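Local coordinates for metallophosphoesterase TT1561-like domain-containing protein (Aquifex aeolicus, PDB 2YVT) that is of unknown function but belongs to the calcineurin-like metallophosphoesterase superfamily, and so probably hydrolyses phosphate esters with the help of bound metal ions, at residues Y156-V161 and S201-T206. Residues are numbered along the deposited sequence; the frame is centred on the assembly and turned at random.
Sequences YPRWYV and SAVVNT
Arg158 reaches from the first turn of helix 158-164 to Val203 and Thr206 in the first turns of helix 202-211. The two helices lie side by side in the calcineurin-like metallophosphoesterase fold, next to strand 134-144 of one of its sheets.

Arg158 NH1 gives a hydrogen bond to Thr206 OG1 at 2.9 Å, with an N-H...O angle of 160°. The oxygen sits at the edge of the guanidinium, close to its plane. Thr206 OG1 in turn donates to Ala202 O one turn back, at 2.9 Å. Thr206 N bonds the same carbonyl from the opposite face of its plane. The hydroxyl thus relays between the arginine and the helix backbone. Arg158 NE also forms a salt bridge with Glu145, so the guanidinium has a second partner at another nitrogen. At the helix start, Ser201 is the N-cap, and its OG accepts from Val203 N at 3.0 Å.

Van der Waals contacts complete the joint. A bend at chi3 (-65°) sets the position of Arg158 NE, which lies 3.8 Å from Val203 CG2. Val203 CA lies over one guanidinium face, off its centre. Between the buried valines, Val161 CG1 meets Val203 CG1 at 4.4 Å, and Val161 also packs on Phe139 and Leu143. Val203 CG2 touches the base of the arginine, 3.7 Å from Arg158 CB.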
loop_
_atom_site.group_PDB
_atom_site.type_symbol
_atom_site.label_atom_id
_atom_site.label_comp_id
_atom_site.label_asym_id
_atom_site.label_seq_id
_atom_site.Cartn_x
_atom_site.Cartn_y
_atom_site.Cartn_z
ATOM N N TYR A 156 13.152 1.392 0.915
ATOM C CA TYR A 156 13.646 1.535 2.283
ATOM C C TYR A 156 14.458 0.317 2.686
ATOM O O TYR A 156 14.140 -0.800 2.278
ATOM C CB TYR A 156 12.483 1.724 3.249
ATOM C CG TYR A 156 11.741 3.007 3.000
ATOM C CD1 TYR A 156 12.228 4.212 3.504
ATOM C CD2 TYR A 156 10.570 3.028 2.234
ATOM C CE1 TYR A 156 11.568 5.412 3.268
ATOM C CE2 TYR A 156 9.887 4.241 1.989
ATOM C CZ TYR A 156 10.403 5.423 2.517
ATOM O OH TYR A 156 9.770 6.619 2.290
ATOM N N PRO A 157 15.519 0.533 3.480
ATOM C CA PRO A 157 16.368 -0.559 3.962
ATOM C C PRO A 157 15.906 -1.082 5.313
ATOM O O PRO A 157 15.297 -0.336 6.087
ATOM C CB PRO A 157 17.723 0.126 4.120
ATOM C CG PRO A 157 17.373 1.525 4.543
ATOM C CD PRO A 157 16.034 1.851 3.903
ATOM N N ARG A 158 16.227 -2.346 5.594
ATOM C CA ARG A 158 15.807 -3.016 6.826
ATOM C C ARG A 158 16.076 -2.184 8.079
ATOM O O ARG A 158 15.188 -2.011 8.914
ATOM C CB ARG A 158 16.501 -4.387 6.951
ATOM C CG ARG A 158 16.231 -5.111 8.252
ATOM C CD ARG A 158 17.052 -6.405 8.341
ATOM N NE ARG A 158 16.655 -7.389 7.330
ATOM C CZ ARG A 158 15.827 -8.405 7.559
ATOM N NH1 ARG A 158 15.291 -8.563 8.766
ATOM N NH2 ARG A 158 15.522 -9.252 6.577
ATOM N N TRP A 159 17.295 -1.661 8.207
ATOM C CA TRP A 159 17.652 -0.914 9.414
ATOM C C TRP A 159 16.699 0.254 9.675
ATOM O O TRP A 159 16.339 0.521 10.813
ATOM C CB TRP A 159 19.103 -0.415 9.359
ATOM C CG TRP A 159 19.362 0.731 8.435
ATOM C CD1 TRP A 159 19.835 0.653 7.166
ATOM C CD2 TRP A 159 19.183 2.131 8.714
ATOM N NE1 TRP A 159 19.974 1.908 6.633
ATOM C CE2 TRP A 159 19.572 2.835 7.556
ATOM C CE3 TRP A 159 18.722 2.853 9.827
ATOM C CZ2 TRP A 159 19.521 4.233 7.473
ATOM C CZ3 TRP A 159 18.673 4.245 9.750
ATOM C CH2 TRP A 159 19.065 4.918 8.573
ATOM N N TYR A 160 16.311 0.951 8.611
ATOM C CA TYR A 160 15.458 2.126 8.743
ATOM C C TYR A 160 14.017 1.743 9.078
ATOM O O TYR A 160 13.371 2.382 9.907
ATOM C CB TYR A 160 15.522 2.968 7.471
ATOM C CG TYR A 160 14.673 4.212 7.528
ATOM C CD1 TYR A 160 15.113 5.354 8.208
ATOM C CD2 TYR A 160 13.432 4.254 6.886
ATOM C CE1 TYR A 160 14.331 6.505 8.257
ATOM C CE2 TYR A 160 12.643 5.392 6.925
ATOM C CZ TYR A 160 13.097 6.516 7.616
ATOM O OH TYR A 160 12.320 7.651 7.654
ATOM N N VAL A 161 13.520 0.693 8.428
ATOM C CA VAL A 161 12.185 0.188 8.713
ATOM C C VAL A 161 12.079 -0.191 10.196
ATOM O O VAL A 161 11.150 0.233 10.891
ATOM C CB VAL A 161 11.839 -0.999 7.795
ATOM C CG1 VAL A 161 10.473 -1.571 8.147
ATOM C CG2 VAL A 161 11.892 -0.547 6.327
ATOM N N SER A 201 9.744 -9.616 0.596
ATOM C CA SER A 201 10.976 -9.355 1.340
ATOM C C SER A 201 10.959 -9.979 2.712
ATOM O O SER A 201 9.966 -9.882 3.434
ATOM C CB SER A 201 11.226 -7.859 1.493
ATOM O OG SER A 201 12.413 -7.640 2.250
ATOM N N ALA A 202 12.084 -10.597 3.069
ATOM C CA ALA A 202 12.307 -11.115 4.415
ATOM C C ALA A 202 12.196 -10.014 5.453
ATOM O O ALA A 202 11.965 -10.284 6.627
ATOM C CB ALA A 202 13.676 -11.776 4.503
ATOM N N VAL A 203 12.364 -8.760 5.023
ATOM C CA VAL A 203 12.214 -7.640 5.945
ATOM C C VAL A 203 10.803 -7.646 6.519
ATOM O O VAL A 203 10.598 -7.384 7.705
ATOM C CB VAL A 203 12.512 -6.291 5.255
ATOM C CG1 VAL A 203 12.135 -5.136 6.165
ATOM C CG2 VAL A 203 13.983 -6.220 4.871
ATOM N N VAL A 204 9.826 -7.978 5.677
ATOM C CA VAL A 204 8.437 -7.962 6.111
ATOM C C VAL A 204 8.131 -9.163 7.020
ATOM O O VAL A 204 7.403 -9.025 7.998
ATOM C CB VAL A 204 7.462 -7.834 4.914
ATOM C CG1 VAL A 204 6.035 -7.747 5.406
ATOM C CG2 VAL A 204 7.811 -6.577 4.107
ATOM N N ASN A 205 8.712 -10.329 6.736
ATOM C CA ASN A 205 8.565 -11.446 7.689
ATOM C C ASN A 205 9.097 -11.028 9.045
ATOM O O ASN A 205 8.520 -11.355 10.082
ATOM C CB ASN A 205 9.300 -12.707 7.219
ATOM C CG ASN A 205 8.734 -13.256 5.937
ATOM O OD1 ASN A 205 8.051 -14.295 5.919
ATOM N ND2 ASN A 205 8.992 -12.559 4.855
ATOM N N THR A 206 10.202 -10.287 9.018
ATOM C CA THR A 206 10.846 -9.826 10.236
ATOM C C THR A 206 9.983 -8.802 10.980
ATOM O O THR A 206 9.815 -8.917 12.195
ATOM C CB THR A 206 12.260 -9.282 9.949
ATOM O OG1 THR A 206 13.041 -10.291 9.285
ATOM C CG2 THR A 206 12.951 -8.879 11.234
#